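Local coordinates for endo-1,4-beta-xylanase (Pseudoalteromonas haloplanktis, PDB 1H12), which hydrolyses internal beta-1,4-xylosidic bonds of xylan as a cold-adapted endo-xylanase of glycoside hydrolase family 8, at residues A[209-212]-A[213-217]; A[320-323]-A[324-328]; A[100-103]-A[104-108]; A[265-268]-A[269-273]; A[232-235]-A[236-240]. One frame throughout, in Å; residues are numbered along the deposited sequence. Where two conformers were deposited one is given.

Interaction 1: residues A[209-212]-A[213-217]; sequences YDYF and ANNVT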
# COMPACT_ATOMS: atom_id res chain seq x y z
N TYR A 209 -12.20 2.59 -1.51
CA TYR A 209 -13.50 2.62 -0.86
C TYR A 209 -14.61 2.82 -1.90
O TYR A 209 -15.70 2.24 -1.78
CB TYR A 209 -13.55 3.68 0.22
CG TYR A 209 -12.36 3.64 1.17
CD1 TYR A 209 -11.94 2.49 1.80
CD2 TYR A 209 -11.66 4.80 1.41
CE1 TYR A 209 -10.86 2.51 2.65
CE2 TYR A 209 -10.56 4.82 2.27
CZ TYR A 209 -10.16 3.69 2.88
OH TYR A 209 -9.03 3.78 3.68
N ASP A 210 -14.36 3.66 -2.92
CA ASP A 210 -15.33 3.79 -3.99
C ASP A 210 -15.52 2.50 -4.75
O ASP A 210 -16.65 2.16 -5.13
CB ASP A 210 -14.85 4.88 -4.96
CG ASP A 210 -15.03 6.28 -4.43
OD1 ASP A 210 -16.19 6.58 -4.06
OD2 ASP A 210 -14.09 7.06 -4.38
N TYR A 211 -14.43 1.75 -4.98
CA TYR A 211 -14.54 0.43 -5.61
C TYR A 211 -15.33 -0.53 -4.69
O TYR A 211 -16.21 -1.26 -5.18
CB TYR A 211 -13.10 -0.08 -5.85
CG TYR A 211 -13.00 -1.46 -6.42
CD1 TYR A 211 -13.31 -1.74 -7.72
CD2 TYR A 211 -12.56 -2.51 -5.62
CE1 TYR A 211 -13.22 -3.04 -8.22
CE2 TYR A 211 -12.40 -3.78 -6.13
CZ TYR A 211 -12.79 -4.07 -7.41
OH TYR A 211 -12.72 -5.38 -7.84
N PHE A 212 -15.06 -0.52 -3.40
CA PHE A 212 -15.82 -1.37 -2.50
C PHE A 212 -17.33 -1.05 -2.62
O PHE A 212 -18.16 -1.95 -2.71
CB PHE A 212 -15.40 -1.17 -1.07
CG PHE A 212 -13.95 -1.53 -0.72
CD1 PHE A 212 -13.20 -2.33 -1.50
CD2 PHE A 212 -13.41 -1.09 0.46
CE1 PHE A 212 -11.90 -2.67 -1.15
CE2 PHE A 212 -12.12 -1.40 0.83
CZ PHE A 212 -11.35 -2.20 0.02
N ALA A 213 -17.67 0.23 -2.62
CA ALA A 213 -19.07 0.65 -2.70
C ALA A 213 -19.77 0.08 -3.92
O ALA A 213 -20.93 -0.29 -3.85
CB ALA A 213 -19.16 2.18 -2.72
N ASN A 214 -19.06 0.03 -5.04
CA ASN A 214 -19.62 -0.48 -6.28
C ASN A 214 -19.66 -1.99 -6.39
O ASN A 214 -20.16 -2.53 -7.36
CB ASN A 214 -18.88 0.10 -7.46
CG ASN A 214 -19.15 1.57 -7.66
OD1 ASN A 214 -20.14 2.12 -7.11
ND2 ASN A 214 -18.29 2.21 -8.42
N ASN A 215 -19.09 -2.68 -5.40
CA ASN A 215 -18.97 -4.14 -5.42
C ASN A 215 -19.65 -4.84 -4.28
O ASN A 215 -19.53 -6.06 -4.17
CB ASN A 215 -17.49 -4.54 -5.57
CG ASN A 215 -17.01 -4.34 -6.97
OD1 ASN A 215 -17.12 -5.28 -7.79
ND2 ASN A 215 -16.52 -3.15 -7.33
N VAL A 216 -20.39 -4.11 -3.46
CA VAL A 216 -21.24 -4.73 -2.42
C VAL A 216 -22.67 -4.83 -3.02
O VAL A 216 -22.98 -4.16 -3.92
CB VAL A 216 -21.17 -3.97 -1.11
CG1 VAL A 216 -19.78 -4.12 -0.52
CG2 VAL A 216 -21.60 -2.52 -1.24
N THR A 217 -23.53 -5.58 -2.35
CA THR A 217 -24.88 -5.78 -2.94
C THR A 217 -25.98 -5.43 -2.02
O THR A 217 -27.04 -6.01 -2.20
CB THR A 217 -25.24 -7.16 -3.34
OG1 THR A 217 -25.01 -7.95 -2.14
CG2 THR A 217 -24.33 -7.67 -4.55
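Y211 and N215 meet because their first torsions differ: the tyrosine ring is swung anti to its own backbone nitrogen (chi1 176°), while the N215 amide lies anti to its carbonyl carbon (chi1 -76°), which carries it back over the preceding turn of the helix. ND2 of N215 comes to rest above one face of the Y211 ring, toward the rim, 3.4 Å from CE1 of Y211. The same ND2 donates to the backbone O of Y211 at 2.9 Å; this bond is nearly straight at 170°, and O lies in the plane of the N215 amide. Its other polar ties, ND2 to OD1 of N401 and OD1 to the backbone N of N402, also fix the rotation of the amide. With N215 replaced by an alanine, the carbonyl of Y211 would probably lose its side-chain donor, part of the ring face its cover, and N401 and N402 a bond each. Beneath these side chains the backbone pattern changes: N of A213 reaches O of Y209 at 2.9 Å in a regular helical bond, whereas N of N215 bonds O of F212, three residues back, also at 2.9 Å. The chain from Y209 lies in the C-terminal part of helix 206-215, and V216 and T217 lead into a loop; Y211 and F212 pack against helix 143-160, V216 against helix 168-182, and Y209 and D210 against helix 219-243.

Interaction 2: residues A[320-323]-A[324-328]; sequences NSKN and CYEQV. With XYP (beta-D-xylopyranose), chain B.
K322 folds its aliphatic chain alongside the sulfur of C324, with CE of K322 3.8 Å from SG, and carries its ammonium group on to E326. The loop begins with a type I beta turn from N320 to N323, overlaid by an Asx turn in which OD1 of N320 accepts from the backbone N of K322 at 2.9 Å. That OD1 takes a second hydrogen bond, from NZ of K322, and both donors lie in the carbonyl plane on its lone pairs. Bends at chi3 and chi4 (-63° and -67°) curl the lysine back to make this possible. C324 is tied by a disulfide to C339, pinning the middle of the loop to a neighbouring one. Beyond it Q327 lines the pocket in which xylose is bound. OE2 of E326 gathers the polar ends of the turn: the salt bridge from NZ of K322 is 2.7 Å long and probably favours the ionised carboxylate. The other donor, ND2 of N320, reaches OE2 of E326 at 2.9 Å, from the face of the carboxylate opposite to that used by NZ of K322.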
# COMPACT_ATOMS: atom_id res chain seq x y z
N ASN A 320 21.68 18.01 1.34
CA ASN A 320 22.18 16.74 1.86
C ASN A 320 23.58 16.50 1.35
O ASN A 320 23.83 16.54 0.14
CB ASN A 320 21.28 15.59 1.46
CG ASN A 320 21.49 14.37 2.35
OD1 ASN A 320 22.53 13.70 2.24
ND2 ASN A 320 20.59 14.14 3.29
N SER A 321 24.50 16.16 2.26
CA SER A 321 25.87 15.89 1.88
C SER A 321 26.06 14.69 1.01
O SER A 321 27.10 14.58 0.36
CB SER A 321 26.72 15.77 3.16
OG SER A 321 26.38 14.56 3.86
N LYS A 322 25.08 13.79 0.96
CA LYS A 322 25.14 12.62 0.12
C LYS A 322 24.44 12.82 -1.20
O LYS A 322 24.30 11.91 -1.97
CB LYS A 322 24.54 11.41 0.87
CG LYS A 322 25.26 11.09 2.20
CD LYS A 322 24.41 10.00 3.06
CE LYS A 322 22.97 10.49 3.51
NZ LYS A 322 22.93 11.54 4.46
N ASN A 323 23.88 14.02 -1.45
CA ASN A 323 23.14 14.31 -2.67
C ASN A 323 21.96 13.34 -2.84
O ASN A 323 21.71 12.89 -3.96
CB ASN A 323 24.02 14.31 -3.90
CG ASN A 323 23.30 15.04 -5.08
OD1 ASN A 323 22.70 16.09 -4.87
ND2 ASN A 323 23.43 14.50 -6.30
N CYS A 324 21.28 13.05 -1.78
CA CYS A 324 20.06 12.26 -1.79
C CYS A 324 19.06 12.89 -0.86
O CYS A 324 19.47 13.58 0.09
CB CYS A 324 20.33 10.81 -1.34
SG CYS A 324 20.78 10.73 0.43
N TYR A 325 17.78 12.66 -1.07
CA TYR A 325 16.84 12.84 0.01
C TYR A 325 16.80 11.50 0.78
O TYR A 325 17.05 10.44 0.22
CB TYR A 325 15.45 13.28 -0.45
CG TYR A 325 14.73 12.38 -1.40
CD1 TYR A 325 14.81 12.57 -2.77
CD2 TYR A 325 13.95 11.32 -0.93
CE1 TYR A 325 14.16 11.75 -3.67
CE2 TYR A 325 13.32 10.50 -1.82
CZ TYR A 325 13.42 10.69 -3.20
OH TYR A 325 12.71 9.86 -4.05
N GLU A 326 16.54 11.62 2.08
CA GLU A 326 16.59 10.50 2.97
C GLU A 326 15.25 9.82 3.21
O GLU A 326 14.19 10.29 2.81
CB GLU A 326 17.23 10.94 4.29
CG GLU A 326 18.68 11.33 4.18
CD GLU A 326 19.37 11.63 5.49
OE1 GLU A 326 18.80 11.39 6.57
OE2 GLU A 326 20.51 12.16 5.42
N GLN A 327 15.32 8.70 3.93
CA GLN A 327 14.17 7.87 4.24
C GLN A 327 13.31 8.39 5.36
O GLN A 327 12.11 8.02 5.40
CB GLN A 327 14.67 6.46 4.61
CG GLN A 327 15.29 5.74 3.41
CD GLN A 327 15.55 4.26 3.60
OE1 GLN A 327 15.64 3.75 4.69
NE2 GLN A 327 15.65 3.56 2.48
N VAL A 328 13.84 9.18 6.26
CA VAL A 328 13.11 9.64 7.44
C VAL A 328 13.37 11.12 7.71
O VAL A 328 14.53 11.58 7.81
CB VAL A 328 13.45 8.84 8.68
CG1 VAL A 328 12.71 9.36 9.91
CG2 VAL A 328 13.17 7.37 8.51
O1 XYP B . 19.61 -1.29 -0.17
C1 XYP B . 19.36 -0.35 0.89
C2 XYP B . 17.97 0.04 0.86
C3 XYP B . 17.57 0.98 1.93
C4 XYP B . 18.26 0.61 3.25
C5 XYP B . 19.73 0.29 3.06
O2 XYP B . 17.53 0.55 -0.40
O3 XYP B . 16.15 1.07 2.03
O4 XYP B . 18.06 1.56 4.26
O5 XYP B . 19.86 -0.71 2.04

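Interaction 3: residues A[100-103]-A[104-108]; sequences WRFA and KAYQK
The edge of the Y106 ring is directed at the face of F102 in a T-shaped stack, with planes 63° apart and CD2 of Y106 3.5 Å from CD2 of F102. Setting F102 anti to its backbone nitrogen (chi1 -177°) turns its ring toward the following turn, where Y106 meets it. One residue further on, CG of Q107 approaches CE1 of F102, its amide standing steeply to the ring. OE1 of Q107 is packed against CB of A103 at 3.1 Å, buried and with no polar partner in the model. Round the helix, K104 runs its extended chain across W100: CB makes a CH-pi contact over the six-membered ring, 4.2 Å from its centroid, and CD lies 3.9 Å from CZ2 of W100. The F102-Y106, A103-Q107 and W100-K104 pairs follow the i to i+4 spacing of helix 93-107, while F102 and Q107 are five apart; the helix widens to a pi-type turn at its end. There O of A103 takes two backbone donors, N of Q107 and N of K108, each at 3.0 Å, the latter five residues on. Farther out, D171 binds both members of the W100-K104 pair, one carboxylate oxygen taking NE1 of the indole and the other NZ of the lysine, so the ammonium group is held beyond the ring. F166 meets W100 edge-to-face. Y53 stacks in the same way with Y106, Y63 meets the F102 ring, and A61 of strand 58-66 touches F102; Q107 and A103 pack on F149 of helix 143-160.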
# COMPACT_ATOMS: atom_id res chain seq x y z
N TRP A 100 -3.24 -16.33 -0.80
CA TRP A 100 -4.50 -16.20 -0.07
C TRP A 100 -4.74 -17.42 0.83
O TRP A 100 -5.18 -17.28 1.97
CB TRP A 100 -5.67 -15.95 -1.03
CG TRP A 100 -6.99 -15.83 -0.37
CD1 TRP A 100 -8.09 -16.53 -0.68
CD2 TRP A 100 -7.34 -15.02 0.78
NE1 TRP A 100 -9.12 -16.23 0.18
CE2 TRP A 100 -8.67 -15.29 1.08
CE3 TRP A 100 -6.67 -14.07 1.58
CZ2 TRP A 100 -9.30 -14.74 2.20
CZ3 TRP A 100 -7.31 -13.51 2.65
CH2 TRP A 100 -8.61 -13.85 2.97
N ARG A 101 -4.36 -18.61 0.34
CA ARG A 101 -4.52 -19.78 1.16
C ARG A 101 -3.75 -19.64 2.46
O ARG A 101 -4.21 -20.02 3.55
CB ARG A 101 -4.04 -21.03 0.40
CG ARG A 101 -4.52 -22.35 0.99
CD ARG A 101 -3.91 -23.59 0.33
NE ARG A 101 -4.10 -23.53 -1.11
CZ ARG A 101 -3.17 -23.21 -2.01
NH1 ARG A 101 -1.88 -23.20 -1.71
NH2 ARG A 101 -3.55 -22.93 -3.26
N PHE A 102 -2.52 -19.12 2.37
CA PHE A 102 -1.70 -18.89 3.56
C PHE A 102 -2.33 -17.90 4.50
O PHE A 102 -2.38 -18.09 5.72
CB PHE A 102 -0.33 -18.38 3.11
CG PHE A 102 0.65 -18.18 4.24
CD1 PHE A 102 0.65 -17.02 5.02
CD2 PHE A 102 1.57 -19.17 4.53
CE1 PHE A 102 1.51 -16.89 6.06
CE2 PHE A 102 2.46 -19.01 5.59
CZ PHE A 102 2.41 -17.88 6.35
N ALA A 103 -2.81 -16.80 3.96
CA ALA A 103 -3.39 -15.74 4.80
C ALA A 103 -4.60 -16.28 5.56
O ALA A 103 -4.70 -16.08 6.78
CB ALA A 103 -3.80 -14.55 3.93
N LYS A 104 -5.51 -16.92 4.85
CA LYS A 104 -6.72 -17.37 5.46
C LYS A 104 -6.47 -18.45 6.52
O LYS A 104 -7.14 -18.49 7.54
CB LYS A 104 -7.71 -17.80 4.36
CG LYS A 104 -9.09 -18.05 4.76
CD LYS A 104 -10.00 -18.33 3.46
CE LYS A 104 -11.38 -18.59 3.88
NZ LYS A 104 -12.12 -18.95 2.71
N ALA A 105 -5.48 -19.30 6.28
CA ALA A 105 -5.18 -20.39 7.20
C ALA A 105 -4.38 -19.91 8.41
O ALA A 105 -4.63 -20.39 9.52
CB ALA A 105 -4.38 -21.48 6.52
N TYR A 106 -3.39 -19.07 8.19
CA TYR A 106 -2.37 -18.82 9.18
C TYR A 106 -2.34 -17.39 9.73
O TYR A 106 -1.94 -17.20 10.88
CB TYR A 106 -1.00 -19.20 8.62
CG TYR A 106 -0.90 -20.59 8.11
CD1 TYR A 106 -1.18 -21.68 8.91
CD2 TYR A 106 -0.54 -20.87 6.80
CE1 TYR A 106 -1.09 -22.97 8.44
CE2 TYR A 106 -0.47 -22.15 6.33
CZ TYR A 106 -0.76 -23.21 7.15
OH TYR A 106 -0.67 -24.50 6.65
N GLN A 107 -2.71 -16.39 8.94
CA GLN A 107 -2.78 -15.03 9.43
C GLN A 107 -4.08 -14.70 10.14
O GLN A 107 -4.09 -13.94 11.11
CB GLN A 107 -2.46 -14.02 8.32
CG GLN A 107 -1.03 -14.09 7.86
CD GLN A 107 -0.73 -13.28 6.60
OE1 GLN A 107 -1.51 -13.29 5.64
NE2 GLN A 107 0.43 -12.62 6.58
N LYS A 108 -5.20 -15.24 9.66
CA LYS A 108 -6.50 -14.90 10.22
C LYS A 108 -6.58 -15.33 11.68
O LYS A 108 -6.39 -16.53 11.99
CB LYS A 108 -7.60 -15.58 9.43
CG LYS A 108 -8.96 -15.17 9.86
CD LYS A 108 -10.07 -16.03 9.19
CE LYS A 108 -11.39 -15.86 9.88
NZ LYS A 108 -12.40 -16.76 9.32

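Interaction 4: residues A[265-268]-A[269-273]; sequences GYIF and NGQAN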
# COMPACT_ATOMS: atom_id res chain seq x y z
N GLY A 265 5.26 12.95 18.85
CA GLY A 265 5.97 12.09 19.77
C GLY A 265 5.33 10.73 19.93
O GLY A 265 4.64 10.21 19.03
N TYR A 266 5.63 10.12 21.08
CA TYR A 266 5.08 8.81 21.43
C TYR A 266 3.77 8.97 22.15
O TYR A 266 3.58 9.90 22.97
CB TYR A 266 6.11 8.06 22.29
CG TYR A 266 7.32 7.64 21.50
CD1 TYR A 266 7.25 6.54 20.67
CD2 TYR A 266 8.49 8.36 21.50
CE1 TYR A 266 8.33 6.17 19.92
CE2 TYR A 266 9.59 7.99 20.71
CZ TYR A 266 9.50 6.85 19.95
OH TYR A 266 10.55 6.42 19.20
N ILE A 267 2.86 8.04 21.85
CA ILE A 267 1.54 7.99 22.48
C ILE A 267 1.13 6.60 23.00
O ILE A 267 0.12 6.51 23.66
CB ILE A 267 0.45 8.52 21.57
CG1 ILE A 267 0.33 7.77 20.28
CG2 ILE A 267 0.56 9.99 21.31
CD1 ILE A 267 -0.98 7.93 19.56
N PHE A 268 1.83 5.54 22.68
CA PHE A 268 1.46 4.23 23.20
C PHE A 268 2.66 3.30 23.34
O PHE A 268 3.64 3.39 22.58
CB PHE A 268 0.34 3.54 22.34
CG PHE A 268 0.76 3.10 20.96
CD1 PHE A 268 1.33 1.85 20.75
CD2 PHE A 268 0.66 3.94 19.88
CE1 PHE A 268 1.75 1.44 19.48
CE2 PHE A 268 1.10 3.49 18.63
CZ PHE A 268 1.67 2.28 18.49
N ASN A 269 2.59 2.40 24.32
CA ASN A 269 3.63 1.41 24.53
C ASN A 269 3.69 0.44 23.35
O ASN A 269 2.70 -0.13 22.99
CB ASN A 269 3.39 0.65 25.81
CG ASN A 269 3.78 1.42 27.07
OD1 ASN A 269 3.18 1.16 28.21
ND2 ASN A 269 4.70 2.27 26.97
N GLY A 270 4.89 0.32 22.80
CA GLY A 270 5.12 -0.51 21.60
C GLY A 270 5.28 0.30 20.33
O GLY A 270 5.60 -0.27 19.28
N GLN A 271 5.02 1.59 20.36
CA GLN A 271 5.06 2.44 19.15
C GLN A 271 6.46 2.46 18.63
O GLN A 271 7.44 2.70 19.33
CB GLN A 271 4.60 3.83 19.52
CG GLN A 271 4.57 4.81 18.40
CD GLN A 271 4.06 6.17 18.84
OE1 GLN A 271 4.33 7.22 18.11
NE2 GLN A 271 3.36 6.21 19.89
N ALA A 272 6.60 2.24 17.31
CA ALA A 272 7.95 2.06 16.77
C ALA A 272 8.73 3.36 16.57
O ALA A 272 9.93 3.38 16.68
CB ALA A 272 7.81 1.39 15.34
N ASN A 273 8.06 4.47 16.26
CA ASN A 273 8.69 5.75 15.90
C ASN A 273 7.77 6.85 16.34
O ASN A 273 6.55 6.62 16.40
CB ASN A 273 8.83 5.82 14.29
CG ASN A 273 9.78 4.88 13.77
OD1 ASN A 273 10.99 4.90 14.17
ND2 ASN A 273 9.31 4.01 12.96
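A type II beta turn from F268 to Q271 reverses the chain in the long loop between helix 219-243 and strand 277-278, and the side chain of Q271 fills the bend. The turn is closed by N of Q271 donating to O of F268 at 3.2 Å, the donor standing above the carbonyl plane. G270 has a positive phi of 103°, where a side chain would press on the carbonyl oxygen of N269, so glycine fits this corner. F268 covers Q271: CB of Q271 lies 3.6 Å from the centroid of the F268 ring, a CH-pi contact over the face. The ring gets there because its CG sits between the backbone nitrogen and the carbonyl carbon (chi1 69°), folding it over the turn. CG of Q271 continues beneath the rim, 3.7 Å from CE2 of F268, and the amide follows with its plane 24° from that of the ring. Y266 comes from another direction, with CD1 3.7 Å from CD of Q271 and CB of Q271 at its ring edge. Replacing F268 by an alanine would probably strip the cover from the Q271 methylenes, open a gap over the turn and let the glutamine chain move. The extended Q271 side chain carries its amide in among the backbone of G265, Y266 and I267, 3.7 Å from CD to N of I267. Apolar contact from two aromatic rings on the glutamine stem, with its polar end set against main chain, is consistent with Q271 helping to hold the two arms of the loop together.

Interaction 5: residues A[232-235]-A[236-240]; sequences SRTL and LKNHF
K237 curls back over the preceding turn of helix 219-243 to lie against R233, four residues earlier in an i to i+4 pairing. Its CG is anti to the carbonyl carbon (chi1 -72°), and the chain then bends at chi3 and chi4, the third torsion being strained at -106°. The exact placing of the lysine end is doubtful, but NZ of K237 makes a weak hydrogen bond to O of R233, which already accepts from N of K237 at 2.8 Å. R233 instead extends from CG to NE and sends its guanidinium group away, to salt bridges with D210 and D292; its NE remains 5.7 Å from NZ of K237, so the like charges are kept apart. On the next flank T234 and N238 lie side by side, pointing the same way, with CG2 of T234 3.6 Å from ND2 of N238. OG1 of T234 turns back to O of T230. CG of L235 is anti to its backbone nitrogen and CG of L236 to its carbonyl carbon, which sends the two leucines to different neighbours: L235 touches H204 in a loop, while L236 packs on P206 and on W301 of helix 300-318. The closest approach of their methyl groups is 4.2 Å, between CD1 of L235 and CD2 of L236.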
# COMPACT_ATOMS: atom_id res chain seq x y z
N SER A 232 -12.26 9.89 3.78
CA SER A 232 -10.84 9.62 3.61
C SER A 232 -10.16 10.77 2.85
O SER A 232 -9.07 11.22 3.21
CB SER A 232 -10.64 8.29 2.93
OG SER A 232 -9.27 8.00 2.78
N ARG A 233 -10.82 11.22 1.79
CA ARG A 233 -10.30 12.39 1.09
C ARG A 233 -10.25 13.60 2.03
O ARG A 233 -9.30 14.38 1.97
CB ARG A 233 -11.07 12.67 -0.19
CG ARG A 233 -10.98 11.54 -1.20
CD ARG A 233 -11.45 11.89 -2.59
NE ARG A 233 -11.31 10.77 -3.46
CZ ARG A 233 -12.21 9.81 -3.64
NH1 ARG A 233 -13.46 9.91 -3.18
NH2 ARG A 233 -11.87 8.74 -4.31
N THR A 234 -11.26 13.77 2.87
CA THR A 234 -11.25 14.88 3.81
C THR A 234 -10.10 14.75 4.79
O THR A 234 -9.41 15.73 5.08
CB THR A 234 -12.60 14.98 4.49
OG1 THR A 234 -13.58 15.28 3.52
CG2 THR A 234 -12.57 16.11 5.59
N LEU A 235 -9.87 13.55 5.30
CA LEU A 235 -8.76 13.33 6.23
C LEU A 235 -7.44 13.68 5.55
O LEU A 235 -6.60 14.37 6.15
CB LEU A 235 -8.80 11.87 6.73
CG LEU A 235 -7.70 11.39 7.67
CD1 LEU A 235 -6.39 11.09 7.02
CD2 LEU A 235 -7.51 12.30 8.83
N LEU A 236 -7.23 13.17 4.35
CA LEU A 236 -6.00 13.46 3.65
C LEU A 236 -5.84 14.94 3.34
O LEU A 236 -4.77 15.51 3.51
CB LEU A 236 -5.85 12.61 2.39
CG LEU A 236 -5.58 11.12 2.64
CD1 LEU A 236 -5.61 10.38 1.33
CD2 LEU A 236 -4.24 10.93 3.39
N LYS A 237 -6.90 15.57 2.87
CA LYS A 237 -6.85 17.02 2.64
C LYS A 237 -6.49 17.76 3.89
O LYS A 237 -5.65 18.67 3.87
CB LYS A 237 -8.23 17.52 2.13
CG LYS A 237 -8.62 17.17 0.82
CD LYS A 237 -10.01 17.80 0.40
CE LYS A 237 -11.07 16.73 0.41
NZ LYS A 237 -10.72 15.63 -0.59
N ASN A 238 -7.12 17.41 4.98
CA ASN A 238 -6.84 18.06 6.26
C ASN A 238 -5.40 17.82 6.70
O ASN A 238 -4.74 18.72 7.20
CB ASN A 238 -7.83 17.59 7.32
CG ASN A 238 -9.23 18.14 7.14
OD1 ASN A 238 -9.44 19.12 6.40
ND2 ASN A 238 -10.21 17.52 7.84
N HIS A 239 -4.94 16.57 6.56
CA HIS A 239 -3.56 16.26 6.93
C HIS A 239 -2.59 17.07 6.11
O HIS A 239 -1.63 17.64 6.66
CB HIS A 239 -3.34 14.75 6.73
CG HIS A 239 -2.03 14.26 7.26
ND1 HIS A 239 -1.71 14.31 8.59
CD2 HIS A 239 -0.96 13.72 6.64
CE1 HIS A 239 -0.47 13.78 8.74
NE2 HIS A 239 0.01 13.43 7.56
N PHE A 240 -2.80 17.15 4.82
CA PHE A 240 -1.92 17.93 3.97
C PHE A 240 -1.95 19.41 4.30
O PHE A 240 -0.94 20.09 4.19
CB PHE A 240 -2.11 17.60 2.49
CG PHE A 240 -1.36 16.36 2.09
CD1 PHE A 240 0.00 16.41 1.94
CD2 PHE A 240 -2.02 15.12 1.89
CE1 PHE A 240 0.72 15.28 1.61
CE2 PHE A 240 -1.30 14.01 1.55
CZ PHE A 240 0.07 14.09 1.43

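How the interactions relate
Interactions 1, 3 and 5 lie on helices and share the i to i+4 spacing, whereas interactions 2 and 4 are turns in surface loops. Interaction 1 is the most buried; 3 and 5 are partly so. Interactions 1 and 5 sit on consecutive helices, 206-215 and 219-243, and touch directly through the D210-R233 salt bridge and the packing of Y209 on S232. Aromatic faces recur in 1, 3 and 4, meeting an amide nitrogen, a ring edge or methylenes. Interaction 2 differs in being charged and disulfide-linked, and leads on to Q327 of the xylose pocket; interaction 4 comes within about 6 Å of interaction 2 (nearest atoms) without touching.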